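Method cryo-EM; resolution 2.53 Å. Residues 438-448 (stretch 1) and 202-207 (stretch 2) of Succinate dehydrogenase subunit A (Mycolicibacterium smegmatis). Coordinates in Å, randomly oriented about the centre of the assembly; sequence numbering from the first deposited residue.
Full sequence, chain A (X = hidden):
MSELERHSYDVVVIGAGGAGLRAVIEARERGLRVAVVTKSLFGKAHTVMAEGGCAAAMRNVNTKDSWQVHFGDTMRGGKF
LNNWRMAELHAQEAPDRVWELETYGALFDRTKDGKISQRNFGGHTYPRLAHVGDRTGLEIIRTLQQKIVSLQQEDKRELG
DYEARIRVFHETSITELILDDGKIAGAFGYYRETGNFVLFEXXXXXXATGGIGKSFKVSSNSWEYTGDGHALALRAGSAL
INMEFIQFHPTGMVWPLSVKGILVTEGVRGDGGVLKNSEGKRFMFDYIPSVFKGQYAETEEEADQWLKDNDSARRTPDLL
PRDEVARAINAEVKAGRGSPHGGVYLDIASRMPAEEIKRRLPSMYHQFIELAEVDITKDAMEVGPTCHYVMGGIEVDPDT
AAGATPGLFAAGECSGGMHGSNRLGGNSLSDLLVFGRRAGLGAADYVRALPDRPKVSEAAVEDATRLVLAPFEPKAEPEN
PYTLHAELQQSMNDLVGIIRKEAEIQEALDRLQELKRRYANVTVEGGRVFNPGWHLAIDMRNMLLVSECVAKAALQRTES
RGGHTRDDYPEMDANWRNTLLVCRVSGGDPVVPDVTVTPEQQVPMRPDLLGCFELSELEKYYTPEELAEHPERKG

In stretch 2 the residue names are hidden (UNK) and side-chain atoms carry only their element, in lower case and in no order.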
# COMPACT_ATOMS: atom_id res chain seq x y z
N ARG A 438 2.09 -26.30 -2.39
CA ARG A 438 1.62 -27.62 -2.83
C ARG A 438 1.33 -27.64 -4.32
O ARG A 438 1.65 -28.61 -5.01
CB ARG A 438 0.39 -28.05 -2.04
CG ARG A 438 0.56 -28.10 -0.53
CD ARG A 438 1.54 -29.17 -0.10
NE ARG A 438 0.99 -30.51 -0.20
CZ ARG A 438 1.21 -31.48 0.68
NH1 ARG A 438 1.96 -31.25 1.74
NH2 ARG A 438 0.68 -32.68 0.50
N ALA A 439 0.72 -26.57 -4.85
CA ALA A 439 0.38 -26.52 -6.27
C ALA A 439 1.62 -26.46 -7.14
O ALA A 439 1.70 -27.15 -8.17
CB ALA A 439 -0.52 -25.31 -6.54
N GLY A 440 2.61 -25.65 -6.75
CA GLY A 440 3.86 -25.62 -7.50
C GLY A 440 4.55 -26.97 -7.51
O GLY A 440 5.04 -27.42 -8.55
N LEU A 441 4.58 -27.64 -6.36
CA LEU A 441 5.24 -28.94 -6.30
C LEU A 441 4.48 -29.99 -7.11
O LEU A 441 5.10 -30.84 -7.76
CB LEU A 441 5.39 -29.37 -4.84
CG LEU A 441 6.21 -30.61 -4.47
CD1 LEU A 441 6.74 -30.45 -3.06
CD2 LEU A 441 5.39 -31.89 -4.58
N GLY A 442 3.15 -29.94 -7.09
CA GLY A 442 2.38 -30.87 -7.89
C GLY A 442 2.56 -30.65 -9.38
O GLY A 442 2.66 -31.61 -10.15
N ALA A 443 2.63 -29.38 -9.80
CA ALA A 443 2.92 -29.09 -11.20
C ALA A 443 4.30 -29.60 -11.60
O ALA A 443 4.47 -30.17 -12.69
CB ALA A 443 2.82 -27.58 -11.45
N ALA A 444 5.30 -29.41 -10.73
CA ALA A 444 6.64 -29.91 -11.04
C ALA A 444 6.65 -31.43 -11.16
O ALA A 444 7.28 -31.98 -12.07
CB ALA A 444 7.63 -29.45 -9.97
N ASP A 445 5.97 -32.12 -10.25
CA ASP A 445 5.89 -33.58 -10.33
C ASP A 445 5.21 -34.03 -11.62
O ASP A 445 5.66 -34.97 -12.27
CB ASP A 445 5.14 -34.14 -9.12
CG ASP A 445 5.96 -34.07 -7.85
OD1 ASP A 445 7.15 -33.72 -7.92
OD2 ASP A 445 5.39 -34.36 -6.78
N TYR A 446 4.11 -33.36 -11.99
CA TYR A 446 3.40 -33.73 -13.21
C TYR A 446 4.27 -33.53 -14.44
O TYR A 446 4.28 -34.37 -15.34
CB TYR A 446 2.10 -32.92 -13.31
CG TYR A 446 1.35 -33.11 -14.61
CD1 TYR A 446 1.46 -32.18 -15.64
CD2 TYR A 446 0.53 -34.21 -14.81
CE1 TYR A 446 0.78 -32.35 -16.82
CE2 TYR A 446 -0.15 -34.38 -15.99
CZ TYR A 446 -0.03 -33.45 -16.99
OH TYR A 446 -0.71 -33.63 -18.17
N VAL A 447 5.01 -32.42 -14.48
CA VAL A 447 5.84 -32.14 -15.65
C VAL A 447 7.00 -33.12 -15.74
O VAL A 447 7.35 -33.58 -16.84
CB VAL A 447 6.33 -30.68 -15.61
CG1 VAL A 447 7.39 -30.44 -16.66
CG2 VAL A 447 5.16 -29.74 -15.82
N ARG A 448 7.61 -33.48 -14.61
CA ARG A 448 8.68 -34.47 -14.64
C ARG A 448 8.17 -35.87 -14.97
O ARG A 448 8.92 -36.67 -15.54
CB ARG A 448 9.44 -34.48 -13.31
CG ARG A 448 10.18 -33.19 -13.04
CD ARG A 448 11.33 -33.09 -14.03
NE ARG A 448 12.21 -31.94 -13.82
CZ ARG A 448 12.05 -30.76 -14.40
NH1 ARG A 448 12.89 -29.78 -14.14
NH2 ARG A 448 11.07 -30.58 -15.27
N UNK A 202 2.74 -24.18 -22.22
CA UNK A 202 3.21 -25.02 -21.13
C UNK A 202 2.31 -26.23 -20.94
O UNK A 202 1.10 -26.16 -21.16
c UNK A 202 3.26 -24.22 -19.83
N UNK A 203 2.88 -27.37 -20.54
CA UNK A 203 2.05 -28.55 -20.25
C UNK A 203 1.33 -28.51 -18.92
O UNK A 203 0.48 -29.38 -18.67
c UNK A 203 4.36 -29.07 -19.94
c UNK A 203 4.32 -27.68 -20.49
c UNK A 203 3.07 -29.70 -20.28
N UNK A 204 1.62 -27.54 -18.06
CA UNK A 204 0.97 -27.41 -16.77
C UNK A 204 0.56 -25.96 -16.54
O UNK A 204 1.25 -25.03 -16.97
c UNK A 204 1.87 -27.88 -15.62
N UNK A 205 -0.57 -25.78 -15.85
CA UNK A 205 -1.09 -24.46 -15.53
C UNK A 205 -1.55 -24.46 -14.08
O UNK A 205 -2.24 -25.38 -13.64
c UNK A 205 -1.73 -23.68 -17.83
c UNK A 205 -3.08 -22.94 -15.87
c UNK A 205 -2.26 -24.07 -16.47
N UNK A 206 -1.15 -23.43 -13.33
CA UNK A 206 -1.63 -23.20 -11.97
C UNK A 206 -2.50 -21.96 -11.99
O UNK A 206 -2.06 -20.90 -12.46
c UNK A 206 0.42 -24.26 -10.98
c UNK A 206 -0.47 -23.04 -10.97
c UNK A 206 -1.00 -22.77 -9.58
N UNK A 207 -3.73 -22.07 -11.50
CA UNK A 207 -4.70 -21.01 -11.75
C UNK A 207 -4.55 -19.84 -10.79
O UNK A 207 -4.12 -18.76 -11.19
c UNK A 207 -6.12 -21.59 -11.72
c UNK A 207 -6.43 -20.93 -14.12
c UNK A 207 -7.90 -22.68 -13.13
c UNK A 207 -6.52 -22.07 -13.12

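Position 202 carries a single side-chain carbon, a CB with nothing beyond it, so the residue is alanine, A202. Its CA-to-CB bond points sideways relative to the helix 438-448, and A202 CB stays 7.1 Å from V447 CG2, the nearest atom of that stretch. The residue is buried but takes no part in the contact.

At position 203 three side-chain carbons close a ring onto the backbone N. One ring carbon lies 4.3 Å from V447 CG2, and the backbone O of the same residue lies 3.5 Å from Y446 CE1. Such a ring belongs to proline alone among the standard residues. This is P203, with its ring in the C-gamma endo pucker, and the ring carbon that meets V447 is CG. The compact ring offers an apolar surface to the valine methyl, while its carbonyl O sits at the edge of the Y446 ring, near the ring plane, where the aromatic C-H groups carry slight positive charge. With phi near -78° and psi near -9°, the residue has a turn-like backbone, in contrast to the extended chain that follows.

Position 204 again has one carbon, and it points toward the helix. That CB is 3.8 Å from V447 CG2, 4.3 Å from A443 CB and 4.3 Å from Y446 CD1. A lone CB identifies alanine, A204. Here the backbones come close, with A204 CA 6.1 Å from A443 CA, and a methyl is enough to reach three helix residues at once.

Position 205 has three carbons, one CB carrying two others, and touches nothing on stretch 1. A fork directly at CB with no further atoms means valine, V205. Its CB points away from the helix, as expected where neighbouring side chains of a strand alternate; the beta-branched side chain is well suited to the extended backbone.

Position 206 shows the same three-carbon fork, now directed toward the helix. One terminal carbon is 4.0 Å from A439 CB and the other 4.1 Å from A443 CB. The residue is valine, V206, with chi1 in t; the contacting atoms are CG1 and CG2 respectively. Its two methyls thus meet alanines one helical turn apart, and they help to fill the space between the backbones here, where V206 CA and A439 CA are 6.9 Å apart.

Position 207 has four side-chain carbons forked at the second, the pattern of leucine, L207. Its side chain remains out of reach of the helix and is buried elsewhere in the structure.

The contact packs a helix against a strand running almost antiparallel to it, at 175°, with axes 8.8 Å apart at closest approach. A443 follows A439 by four residues, and Y446 and V447 follow A443 by three and four, so they share one side of the helix; A204 and V206 share one side of the strand. No hydrogen bond crosses the interface. The helix satisfies backbone groups internally, as in the hydrogen bond from A443 N to A439 O at 2.9 Å, and the 276 Å² buried between the stretches rests chiefly on apolar side chains in close fit.

Stretch 2 202-207: APAVVL
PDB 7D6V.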